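Local coordinates for dihydropteridine reductase (Dictyostelium discoideum, PDB 3ORF), which reduces quinonoid dihydropteridine to tetrahydropteridine with NADH or NADPH, as a homodimeric short-chain dehydrogenase/reductase, at residues A[118-123]-A[166-171]; A[32-37]-A[92-97]; A[76-81]-A[126-131]. All blocks are in the same frame, centred on the assembly; numbering follows the deposited sequence.

All three contacts are buried, and all lie in one Rossmann fold. Contact 2 is nearest the centre of the chain, about 6 Å away; contact 1 follows at about 9 Å and contact 3 at about 15 Å, centre to centre. Contacts 1 and 3 share helix 108-133 and both reach the second subunit. In each of them a few side chains pack between helices. Contact 2 instead joins a helix start to a strand end, and NAD and a water account for most of its polar bonding. Contacts 1 and 2 touch each other beside the cofactor, where Asn119 OD1 accepts a probable hydrogen bond from Gly97 N.

Contact 1: residues A[118-123]-A[166-171]; sequences MNLYSA and HHIIKD. With NAD (nicotinamide-adenine-dinucleotide), chain E.
Leu120 and Ala123 face Ile168 from one flank of segment 118-123, and the flat adenine of NAD lies against the other flank. Ser122 CB lies above the amino end of the adenine, 3.4 Å from N6A. Met118 comes to an edge of the base, close to the ring plane, with its CG 3.8 Å from N7A. Ser122 OG gives a hydrogen bond of 2.6 Å to Met118 O, one turn back. The oxygen is placed between backbone N and carbonyl carbon (chi1 58°), and it reaches the carbonyl from 33° outside the carbonyl plane.

Helices 108-133 and 156-172 are the pair that builds the four-helix dimer bundle of classical short-chain dehydrogenases. Between segments 118-123 and 166-171 the touch rests on one methyl, Ile168 CD1; further along, Asn119 and Leu120 also touch helix 156-172. Ile168 is extended at chi2 (161°), which carries CD1 across to Ala123 CB at 3.8 Å. The same CD1 lies 4.1 Å from Leu120 CD1, a branch that approaches at a slant. Leu142 of strand 138-143 touches both Ala123 and Ile168 from the sheet side. Leu120 also packs on Leu120 of the second subunit, while His167 and Asp171 are each hydrogen-bonded to Thr152 of that subunit.

Contact 2: residues A[32-37]-A[92-97]; sequences GALGAE and VCAAGG. With NAD (nicotinamide-adenine-dinucleotide), chain E.
The glycine-rich turn of the Rossmann fold meets the end of strand 88-93 here, with Leu34 and Gly35 set against Ala94. Ala94 CB points at the first turn of helix 33-44 and lies 3.8 Å from Gly35 CA. Gly35 has no side chain, and the strand end comes close to the helix backbone. Leu34 CD2 touches the same methyl, Ala94 CB, at 3.9 Å. The leucine reaches it with CG anti to the backbone N (chi1 173°).

A water links both segments to the cofactor. It accepts from Gly35 N at 2.9 Å and lies within hydrogen-bonding distance of Ala94 O and NAD O2N, among more acceptors than its two protons can serve. A water between glycine-rich turn and diphosphate is a recurrent feature of dinucleotide-binding Rossmann folds. Gly30, Gly32 and Gly35 are consistent with the GxGxxG pattern. Gly32 is the N-cap of the helix, and its CA approaches NAD O5B to 3.2 Å. The next two amides hold one phosphate each. Ala33 N donates to NAD O2A at 2.9 Å. Leu34 N donates to NAD O2N at 3.0 Å, almost straight (178°). The helix start probably helps to offset the phosphate charge. From the strand side, Ala95 O accepts a hydrogen bond from ribose O3D at 2.8 Å, and Ala95 CB lies over the adenine, 3.4 Å from C4A.

Contact 3: residues A[76-81]-A[126-131]; sequences SVIEKI and SAHIGA
Two neighbouring helices on one face of the Rossmann sheet, 71-82 and 108-133, meet where Ile78 enters between His128 and Ile129. Helix 71-82 belongs to the crossover that leads from strand 62-65 back across the sheet to strand 88-93. The site is structural packing, and the nicotinamide-adenine-dinucleotide is about 8 Å from the side chain of Ile129.

Ile78 points at the other helix and takes part in both side-chain contacts across the segments. Its CG1 meets the edge of the His128 ring, close to the ring plane, 3.7 Å from CD2 and 4.0 Å from NE2. The histidine ring extends toward Ile78 because its CG is anti to the backbone N (chi1 -178°). The isoleucine pair rests on Ile78 CG1, which is 4.0 Å from Ile129 CG1. The placement of Ile78 CD1 against Ile129 is too close to be reliable.

Beneath the pair, Ile129 rests on Ile52 and Phe91 of the sheet, and Val77 and Ile81 rest on Ile52 and Phe64. Phe108 of the second subunit also packs on His128, so this residue touches both helix 71-82 and the dimer partner. Across the two segments the touch is carbon on carbon, apart from the ring nitrogen beside Ile78 CG1. Such a contact relies on the fit of shapes and the burial of apolar surface rather than on directed polar bonds.

Contact 1: residues A[118-123]-A[166-171]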
loop_
_atom_site.group_PDB
_atom_site.type_symbol
_atom_site.label_atom_id
_atom_site.label_comp_id
_atom_site.label_asym_id
_atom_site.label_seq_id
_atom_site.Cartn_x
_atom_site.Cartn_y
_atom_site.Cartn_z
ATOM N N MET A 118 -2.990 6.427 -9.060
ATOM C CA MET A 118 -2.466 7.756 -8.871
ATOM C C MET A 118 -1.380 7.808 -7.788
ATOM O O MET A 118 -0.366 8.493 -7.959
ATOM C CB MET A 118 -3.607 8.721 -8.520
ATOM C CG MET A 118 -4.379 9.212 -9.772
ATOM S SD MET A 118 -5.560 10.515 -9.303
ATOM C CE MET A 118 -7.136 9.625 -9.380
ATOM N N ASN A 119 -1.588 7.181 -6.635
ATOM C CA ASN A 119 -0.557 7.320 -5.573
ATOM C C ASN A 119 0.467 6.156 -5.523
ATOM O O ASN A 119 1.653 6.406 -5.363
ATOM C CB ASN A 119 -1.166 7.498 -4.215
ATOM C CG ASN A 119 -2.196 8.644 -4.169
ATOM O OD1 ASN A 119 -1.925 9.776 -4.552
ATOM N ND2 ASN A 119 -3.352 8.342 -3.650
ATOM N N LEU A 120 0.019 4.919 -5.721
ATOM C CA LEU A 120 0.895 3.805 -5.362
ATOM C C LEU A 120 1.817 3.477 -6.532
ATOM O O LEU A 120 3.050 3.340 -6.368
ATOM C CB LEU A 120 0.068 2.550 -4.910
ATOM C CG LEU A 120 0.918 1.374 -4.431
ATOM C CD1 LEU A 120 2.127 1.788 -3.567
ATOM C CD2 LEU A 120 0.081 0.326 -3.701
ATOM N N TYR A 121 1.209 3.343 -7.710
ATOM C CA TYR A 121 1.981 3.175 -8.945
ATOM C C TYR A 121 3.029 4.260 -9.141
ATOM O O TYR A 121 4.083 3.967 -9.666
ATOM C CB TYR A 121 1.081 3.045 -10.204
ATOM C CG TYR A 121 0.793 1.622 -10.529
ATOM C CD1 TYR A 121 -0.446 1.076 -10.249
ATOM C CD2 TYR A 121 1.787 0.761 -11.079
ATOM C CE1 TYR A 121 -0.769 -0.284 -10.569
ATOM C CE2 TYR A 121 1.488 -0.619 -11.396
ATOM C CZ TYR A 121 0.201 -1.115 -11.102
ATOM O OH TYR A 121 -0.163 -2.427 -11.347
ATOM N N SER A 122 2.746 5.494 -8.733
ATOM C CA SER A 122 3.690 6.566 -8.946
ATOM C C SER A 122 4.808 6.593 -7.892
ATOM O O SER A 122 5.962 6.920 -8.226
ATOM C CB SER A 122 2.957 7.881 -9.005
ATOM O OG SER A 122 2.201 8.129 -7.828
ATOM N N ALA A 123 4.487 6.238 -6.638
ATOM C CA ALA A 123 5.512 6.046 -5.630
ATOM C C ALA A 123 6.455 4.896 -6.042
ATOM O O ALA A 123 7.623 4.954 -5.810
ATOM C CB ALA A 123 4.898 5.709 -4.355
ATOM N N HIS A 166 4.560 5.605 2.511
ATOM C CA HIS A 166 5.445 5.902 3.650
ATOM C C HIS A 166 6.451 4.748 3.808
ATOM O O HIS A 166 7.586 4.957 4.183
ATOM C CB HIS A 166 4.644 6.059 4.987
ATOM C CG HIS A 166 3.728 7.263 4.995
ATOM N ND1 HIS A 166 2.724 7.439 5.928
ATOM C CD2 HIS A 166 3.685 8.361 4.189
ATOM C CE1 HIS A 166 2.072 8.565 5.669
ATOM N NE2 HIS A 166 2.621 9.134 4.609
ATOM N N HIS A 167 5.990 3.532 3.629
ATOM C CA HIS A 167 6.877 2.336 3.856
ATOM C C HIS A 167 7.964 2.341 2.754
ATOM O O HIS A 167 9.110 1.992 3.010
ATOM C CB HIS A 167 6.012 1.091 3.809
ATOM C CG HIS A 167 6.735 -0.179 4.108
ATOM N ND1 HIS A 167 6.736 -0.755 5.377
ATOM C CD2 HIS A 167 7.443 -1.022 3.298
ATOM C CE1 HIS A 167 7.437 -1.877 5.332
ATOM N NE2 HIS A 167 7.897 -2.050 4.095
ATOM N N ILE A 168 7.626 2.780 1.545
ATOM C CA ILE A 168 8.610 2.798 0.452
ATOM C C ILE A 168 9.759 3.782 0.735
ATOM O O ILE A 168 10.953 3.487 0.618
ATOM C CB ILE A 168 7.934 3.200 -0.893
ATOM C CG1 ILE A 168 7.025 2.072 -1.382
ATOM C CG2 ILE A 168 8.999 3.494 -1.987
ATOM C CD1 ILE A 168 5.959 2.583 -2.466
ATOM N N ILE A 169 9.366 4.970 1.161
ATOM C CA ILE A 169 10.290 5.912 1.663
ATOM C C ILE A 169 11.280 5.303 2.652
ATOM O O ILE A 169 12.512 5.553 2.567
ATOM C CB ILE A 169 9.572 7.066 2.376
ATOM C CG1 ILE A 169 8.782 7.868 1.338
ATOM C CG2 ILE A 169 10.609 7.917 3.110
ATOM C CD1 ILE A 169 7.639 8.783 2.058
ATOM N N LYS A 170 10.772 4.507 3.582
ATOM C CA LYS A 170 11.687 3.945 4.579
ATOM C C LYS A 170 12.587 2.863 3.975
ATOM O O LYS A 170 13.751 2.810 4.310
ATOM C CB LYS A 170 10.908 3.446 5.822
ATOM C CG LYS A 170 10.639 4.581 6.809
ATOM C CD LYS A 170 9.407 4.420 7.611
ATOM C CE LYS A 170 9.126 5.697 8.480
ATOM N NZ LYS A 170 10.370 6.534 9.024
ATOM N N ASP A 171 12.080 2.082 3.036
ATOM C CA ASP A 171 12.854 1.023 2.420
ATOM C C ASP A 171 13.967 1.671 1.580
ATOM O O ASP A 171 15.063 1.159 1.526
ATOM C CB ASP A 171 11.987 0.119 1.493
ATOM C CG ASP A 171 11.316 -1.069 2.250
ATOM O OD1 ASP A 171 11.348 -1.113 3.528
ATOM O OD2 ASP A 171 10.683 -1.935 1.561
HETATM P PA NAD E . -2.781 17.673 -8.659
HETATM O O1A NAD E . -3.951 16.812 -8.974
HETATM O O2A NAD E . -2.711 19.078 -9.147
HETATM O O5B NAD E . -1.488 16.970 -9.388
HETATM C C5B NAD E . -1.096 15.646 -9.353
HETATM C C4B NAD E . -0.321 15.401 -10.660
HETATM O O4B NAD E . 0.059 13.994 -10.643
HETATM C C3B NAD E . -1.282 15.555 -11.869
HETATM O O3B NAD E . -0.586 16.185 -12.918
HETATM C C2B NAD E . -1.495 14.141 -12.369
HETATM O O2B NAD E . -1.623 14.105 -13.800
HETATM C C1B NAD E . -0.162 13.485 -11.957
HETATM N N9A NAD E . -0.223 12.011 -11.750
HETATM C C8A NAD E . -1.256 11.349 -11.167
HETATM N N7A NAD E . -0.907 10.054 -11.112
HETATM C C5A NAD E . 0.322 9.882 -11.690
HETATM C C6A NAD E . 1.187 8.770 -11.930
HETATM N N6A NAD E . 0.809 7.502 -11.634
HETATM N N1A NAD E . 2.401 8.977 -12.520
HETATM C C2A NAD E . 2.759 10.200 -12.886
HETATM N N3A NAD E . 1.959 11.265 -12.668
HETATM C C4A NAD E . 0.738 11.141 -12.104
HETATM O O3 NAD E . -2.579 17.527 -7.104
HETATM P PN NAD E . -1.813 18.418 -6.115
HETATM O O1N NAD E . -2.897 19.221 -5.465
HETATM O O2N NAD E . -0.547 19.026 -6.703
HETATM O O5D NAD E . -1.291 17.387 -4.976
HETATM C C5D NAD E . 0.044 16.868 -4.954
HETATM C C4D NAD E . 0.170 15.755 -3.895
HETATM O O4D NAD E . -0.475 16.175 -2.663
HETATM C C3D NAD E . -0.467 14.401 -4.233
HETATM O O3D NAD E . 0.578 13.390 -4.005
HETATM C C2D NAD E . -1.591 14.231 -3.200
HETATM O O2D NAD E . -1.729 12.821 -2.963
HETATM C C1D NAD E . -0.870 14.923 -2.022
HETATM N N1N NAD E . -1.323 15.211 -0.585
HETATM C C2N NAD E . -2.148 16.350 -0.175
HETATM C C3N NAD E . -2.461 16.481 1.222
HETATM C C7N NAD E . -3.310 17.639 1.814
HETATM O O7N NAD E . -4.192 17.389 2.658
HETATM N N7N NAD E . -2.951 18.871 1.395
HETATM C C4N NAD E . -1.956 15.549 2.162
HETATM C C5N NAD E . -1.142 14.487 1.752
HETATM C C6N NAD E . -0.838 14.326 0.410
#

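Contact 2: residues A[32-37]-A[92-97]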
loop_
_atom_site.group_PDB
_atom_site.type_symbol
_atom_site.label_atom_id
_atom_site.label_comp_id
_atom_site.label_asym_id
_atom_site.label_seq_id
_atom_site.Cartn_x
_atom_site.Cartn_y
_atom_site.Cartn_z
ATOM N N GLY A 32 1.219 18.959 -12.032
ATOM C CA GLY A 32 0.173 19.197 -11.007
ATOM C C GLY A 32 0.382 20.532 -10.332
ATOM O O GLY A 32 1.368 21.216 -10.636
ATOM N N ALA A 33 -0.474 20.910 -9.393
ATOM C CA ALA A 33 -0.275 22.190 -8.709
ATOM C C ALA A 33 1.074 22.242 -7.974
ATOM O O ALA A 33 1.891 23.162 -8.160
ATOM C CB ALA A 33 -1.411 22.444 -7.751
ATOM N N LEU A 34 1.341 21.258 -7.125
ATOM C CA LEU A 34 2.601 21.280 -6.369
ATOM C C LEU A 34 3.789 21.105 -7.305
ATOM O O LEU A 34 4.784 21.840 -7.205
ATOM C CB LEU A 34 2.616 20.186 -5.264
ATOM C CG LEU A 34 3.961 20.025 -4.547
ATOM C CD1 LEU A 34 4.389 21.341 -3.757
ATOM C CD2 LEU A 34 3.860 18.800 -3.703
ATOM N N GLY A 35 3.665 20.108 -8.191
ATOM C CA GLY A 35 4.722 19.727 -9.092
ATOM C C GLY A 35 5.150 20.923 -9.934
ATOM O O GLY A 35 6.368 21.182 -10.085
ATOM N N ALA A 36 4.167 21.681 -10.441
ATOM C CA ALA A 36 4.491 22.887 -11.252
ATOM C C ALA A 36 5.081 24.031 -10.423
ATOM O O ALA A 36 5.890 24.813 -10.950
ATOM C CB ALA A 36 3.259 23.395 -12.093
ATOM N N GLU A 37 4.689 24.163 -9.146
ATOM C CA GLU A 37 5.336 25.159 -8.305
ATOM C C GLU A 37 6.800 24.766 -7.973
ATOM O O GLU A 37 7.674 25.615 -7.948
ATOM C CB GLU A 37 4.549 25.420 -7.031
ATOM C CG GLU A 37 5.206 26.438 -6.045
ATOM C CD GLU A 37 5.562 27.823 -6.651
ATOM O OE1 GLU A 37 4.702 28.454 -7.339
ATOM O OE2 GLU A 37 6.722 28.284 -6.398
ATOM N N VAL A 92 11.658 14.559 -6.996
ATOM C CA VAL A 92 10.457 14.798 -6.135
ATOM C C VAL A 92 9.264 14.143 -6.758
ATOM O O VAL A 92 8.997 14.344 -7.941
ATOM C CB VAL A 92 10.131 16.283 -6.018
ATOM C CG1 VAL A 92 8.807 16.487 -5.164
ATOM C CG2 VAL A 92 11.295 17.032 -5.375
ATOM N N CYS A 93 8.547 13.304 -6.030
ATOM C CA CYS A 93 7.294 12.859 -6.617
ATOM C C CYS A 93 6.140 13.674 -6.077
ATOM O O CYS A 93 5.832 13.682 -4.844
ATOM C CB CYS A 93 7.060 11.377 -6.361
ATOM S SG CYS A 93 5.408 10.741 -6.815
ATOM N N ALA A 94 5.508 14.422 -6.972
ATOM C CA ALA A 94 4.371 15.213 -6.549
ATOM C C ALA A 94 3.132 14.699 -7.202
ATOM O O ALA A 94 2.144 15.384 -7.220
ATOM C CB ALA A 94 4.556 16.698 -6.886
ATOM N N ALA A 95 3.208 13.519 -7.788
ATOM C CA ALA A 95 2.079 12.839 -8.412
ATOM C C ALA A 95 1.151 12.299 -7.322
ATOM O O ALA A 95 1.587 11.979 -6.215
ATOM C CB ALA A 95 2.605 11.642 -9.300
ATOM N N GLY A 96 -0.107 12.151 -7.633
ATOM C CA GLY A 96 -1.011 11.498 -6.684
ATOM C C GLY A 96 -2.425 12.046 -6.904
ATOM O O GLY A 96 -2.683 12.747 -7.891
ATOM N N GLY A 97 -3.315 11.763 -5.978
ATOM C CA GLY A 97 -4.724 12.169 -6.101
ATOM C C GLY A 97 -5.380 11.839 -4.775
ATOM O O GLY A 97 -4.867 11.007 -4.010
HETATM P PA NAD E . -2.781 17.673 -8.659
HETATM O O1A NAD E . -3.951 16.812 -8.974
HETATM O O2A NAD E . -2.711 19.078 -9.147
HETATM O O5B NAD E . -1.488 16.970 -9.388
HETATM C C5B NAD E . -1.096 15.646 -9.353
HETATM C C4B NAD E . -0.321 15.401 -10.660
HETATM O O4B NAD E . 0.059 13.994 -10.643
HETATM C C3B NAD E . -1.282 15.555 -11.869
HETATM O O3B NAD E . -0.586 16.185 -12.918
HETATM C C2B NAD E . -1.495 14.141 -12.369
HETATM O O2B NAD E . -1.623 14.105 -13.800
HETATM C C1B NAD E . -0.162 13.485 -11.957
HETATM N N9A NAD E . -0.223 12.011 -11.750
HETATM C C8A NAD E . -1.256 11.349 -11.167
HETATM N N7A NAD E . -0.907 10.054 -11.112
HETATM C C5A NAD E . 0.322 9.882 -11.690
HETATM C C6A NAD E . 1.187 8.770 -11.930
HETATM N N6A NAD E . 0.809 7.502 -11.634
HETATM N N1A NAD E . 2.401 8.977 -12.520
HETATM C C2A NAD E . 2.759 10.200 -12.886
HETATM N N3A NAD E . 1.959 11.265 -12.668
HETATM C C4A NAD E . 0.738 11.141 -12.104
HETATM O O3 NAD E . -2.579 17.527 -7.104
HETATM P PN NAD E . -1.813 18.418 -6.115
HETATM O O1N NAD E . -2.897 19.221 -5.465
HETATM O O2N NAD E . -0.547 19.026 -6.703
HETATM O O5D NAD E . -1.291 17.387 -4.976
HETATM C C5D NAD E . 0.044 16.868 -4.954
HETATM C C4D NAD E . 0.170 15.755 -3.895
HETATM O O4D NAD E . -0.475 16.175 -2.663
HETATM C C3D NAD E . -0.467 14.401 -4.233
HETATM O O3D NAD E . 0.578 13.390 -4.005
HETATM C C2D NAD E . -1.591 14.231 -3.200
HETATM O O2D NAD E . -1.729 12.821 -2.963
HETATM C C1D NAD E . -0.870 14.923 -2.022
HETATM N N1N NAD E . -1.323 15.211 -0.585
HETATM C C2N NAD E . -2.148 16.350 -0.175
HETATM C C3N NAD E . -2.461 16.481 1.222
HETATM C C7N NAD E . -3.310 17.639 1.814
HETATM O O7N NAD E . -4.192 17.389 2.658
HETATM N N7N NAD E . -2.951 18.871 1.395
HETATM C C4N NAD E . -1.956 15.549 2.162
HETATM C C5N NAD E . -1.142 14.487 1.752
HETATM C C6N NAD E . -0.838 14.326 0.410
HETATM O O HOH W 1 1.519 18.131 -8.166
#

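Contact 3: residues A[76-81]-A[126-131]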
loop_
_atom_site.group_PDB
_atom_site.type_symbol
_atom_site.label_atom_id
_atom_site.label_comp_id
_atom_site.label_asym_id
_atom_site.label_seq_id
_atom_site.Cartn_x
_atom_site.Cartn_y
_atom_site.Cartn_z
ATOM N N SER A 76 10.521 3.424 -20.490
ATOM C CA SER A 76 10.837 4.255 -21.686
ATOM C C SER A 76 11.299 5.623 -21.338
ATOM O O SER A 76 12.277 6.100 -21.897
ATOM C CB SER A 76 9.651 4.385 -22.647
ATOM O OG SER A 76 9.278 3.074 -23.005
ATOM N N VAL A 77 10.594 6.253 -20.392
ATOM C CA VAL A 77 10.913 7.595 -20.010
ATOM C C VAL A 77 12.298 7.627 -19.317
ATOM O O VAL A 77 13.124 8.545 -19.579
ATOM C CB VAL A 77 9.720 8.242 -19.204
ATOM C CG1 VAL A 77 9.782 7.857 -17.730
ATOM C CG2 VAL A 77 9.780 9.673 -19.320
ATOM N N ILE A 78 12.597 6.609 -18.499
ATOM C CA ILE A 78 13.964 6.488 -17.942
ATOM C C ILE A 78 14.922 6.253 -19.091
ATOM O O ILE A 78 15.955 6.930 -19.178
ATOM C CB ILE A 78 14.177 5.303 -17.006
ATOM C CG1 ILE A 78 13.259 5.363 -15.796
ATOM C CG2 ILE A 78 15.628 5.265 -16.524
ATOM C CD1 ILE A 78 13.294 6.694 -15.112
ATOM N N GLU A 79 14.574 5.316 -19.980
ATOM C CA GLU A 79 15.458 5.057 -21.142
ATOM C C GLU A 79 15.693 6.325 -21.988
ATOM O O GLU A 79 16.807 6.564 -22.395
ATOM C CB GLU A 79 15.008 3.796 -21.931
ATOM C CG GLU A 79 15.067 2.482 -21.027
ATOM C CD GLU A 79 14.586 1.175 -21.688
ATOM O OE1 GLU A 79 13.598 1.146 -22.485
ATOM O OE2 GLU A 79 15.233 0.157 -21.382
ATOM N N LYS A 80 14.657 7.174 -22.132
ATOM C CA LYS A 80 14.759 8.455 -22.841
ATOM C C LYS A 80 15.650 9.443 -22.145
ATOM O O LYS A 80 16.471 10.074 -22.781
ATOM C CB LYS A 80 13.398 9.121 -23.038
ATOM C CG LYS A 80 12.532 8.595 -24.154
ATOM C CD LYS A 80 11.174 9.311 -24.110
ATOM C CE LYS A 80 10.132 8.616 -24.990
ATOM N NZ LYS A 80 8.774 9.190 -24.744
ATOM N N ILE A 81 15.474 9.610 -20.842
ATOM C CA ILE A 81 16.214 10.617 -20.083
ATOM C C ILE A 81 17.704 10.239 -19.960
ATOM O O ILE A 81 18.619 11.100 -19.918
ATOM C CB ILE A 81 15.613 10.734 -18.671
ATOM C CG1 ILE A 81 14.214 11.380 -18.729
ATOM C CG2 ILE A 81 16.548 11.505 -17.770
ATOM C CD1 ILE A 81 13.476 11.390 -17.443
ATOM N N SER A 126 8.691 6.147 -8.928
ATOM C CA SER A 126 9.735 6.973 -8.338
ATOM C C SER A 126 10.854 6.159 -7.826
ATOM O O SER A 126 11.975 6.516 -8.072
ATOM C CB SER A 126 9.213 7.781 -7.161
ATOM O OG SER A 126 8.125 8.570 -7.624
ATOM N N ALA A 127 10.585 5.060 -7.105
ATOM C CA ALA A 127 11.707 4.220 -6.609
ATOM C C ALA A 127 12.630 3.807 -7.781
ATOM O O ALA A 127 13.872 4.044 -7.785
ATOM C CB ALA A 127 11.181 3.024 -5.845
ATOM N N HIS A 128 12.036 3.243 -8.810
ATOM C CA HIS A 128 12.826 2.900 -10.007
ATOM C C HIS A 128 13.596 4.081 -10.657
ATOM O O HIS A 128 14.754 3.965 -10.996
ATOM C CB HIS A 128 11.904 2.250 -11.045
ATOM C CG HIS A 128 12.630 1.822 -12.289
ATOM N ND1 HIS A 128 13.298 0.624 -12.377
ATOM C CD2 HIS A 128 12.852 2.470 -13.465
ATOM C CE1 HIS A 128 13.877 0.531 -13.568
ATOM N NE2 HIS A 128 13.638 1.645 -14.238
ATOM N N ILE A 129 12.907 5.213 -10.844
ATOM C CA ILE A 129 13.455 6.402 -11.505
ATOM C C ILE A 129 14.637 6.899 -10.718
ATOM O O ILE A 129 15.677 7.231 -11.325
ATOM C CB ILE A 129 12.366 7.481 -11.624
ATOM C CG1 ILE A 129 11.348 7.117 -12.724
ATOM C CG2 ILE A 129 12.956 8.833 -11.938
ATOM C CD1 ILE A 129 10.147 7.903 -12.685
ATOM N N GLY A 130 14.494 6.945 -9.372
ATOM C CA GLY A 130 15.595 7.292 -8.496
ATOM C C GLY A 130 16.756 6.315 -8.532
ATOM O O GLY A 130 17.937 6.691 -8.720
ATOM N N ALA A 131 16.483 5.039 -8.331
ATOM C CA ALA A 131 17.569 4.066 -8.505
ATOM C C ALA A 131 18.338 4.276 -9.831
ATOM O O ALA A 131 19.569 4.184 -9.866
ATOM C CB ALA A 131 17.040 2.665 -8.442
#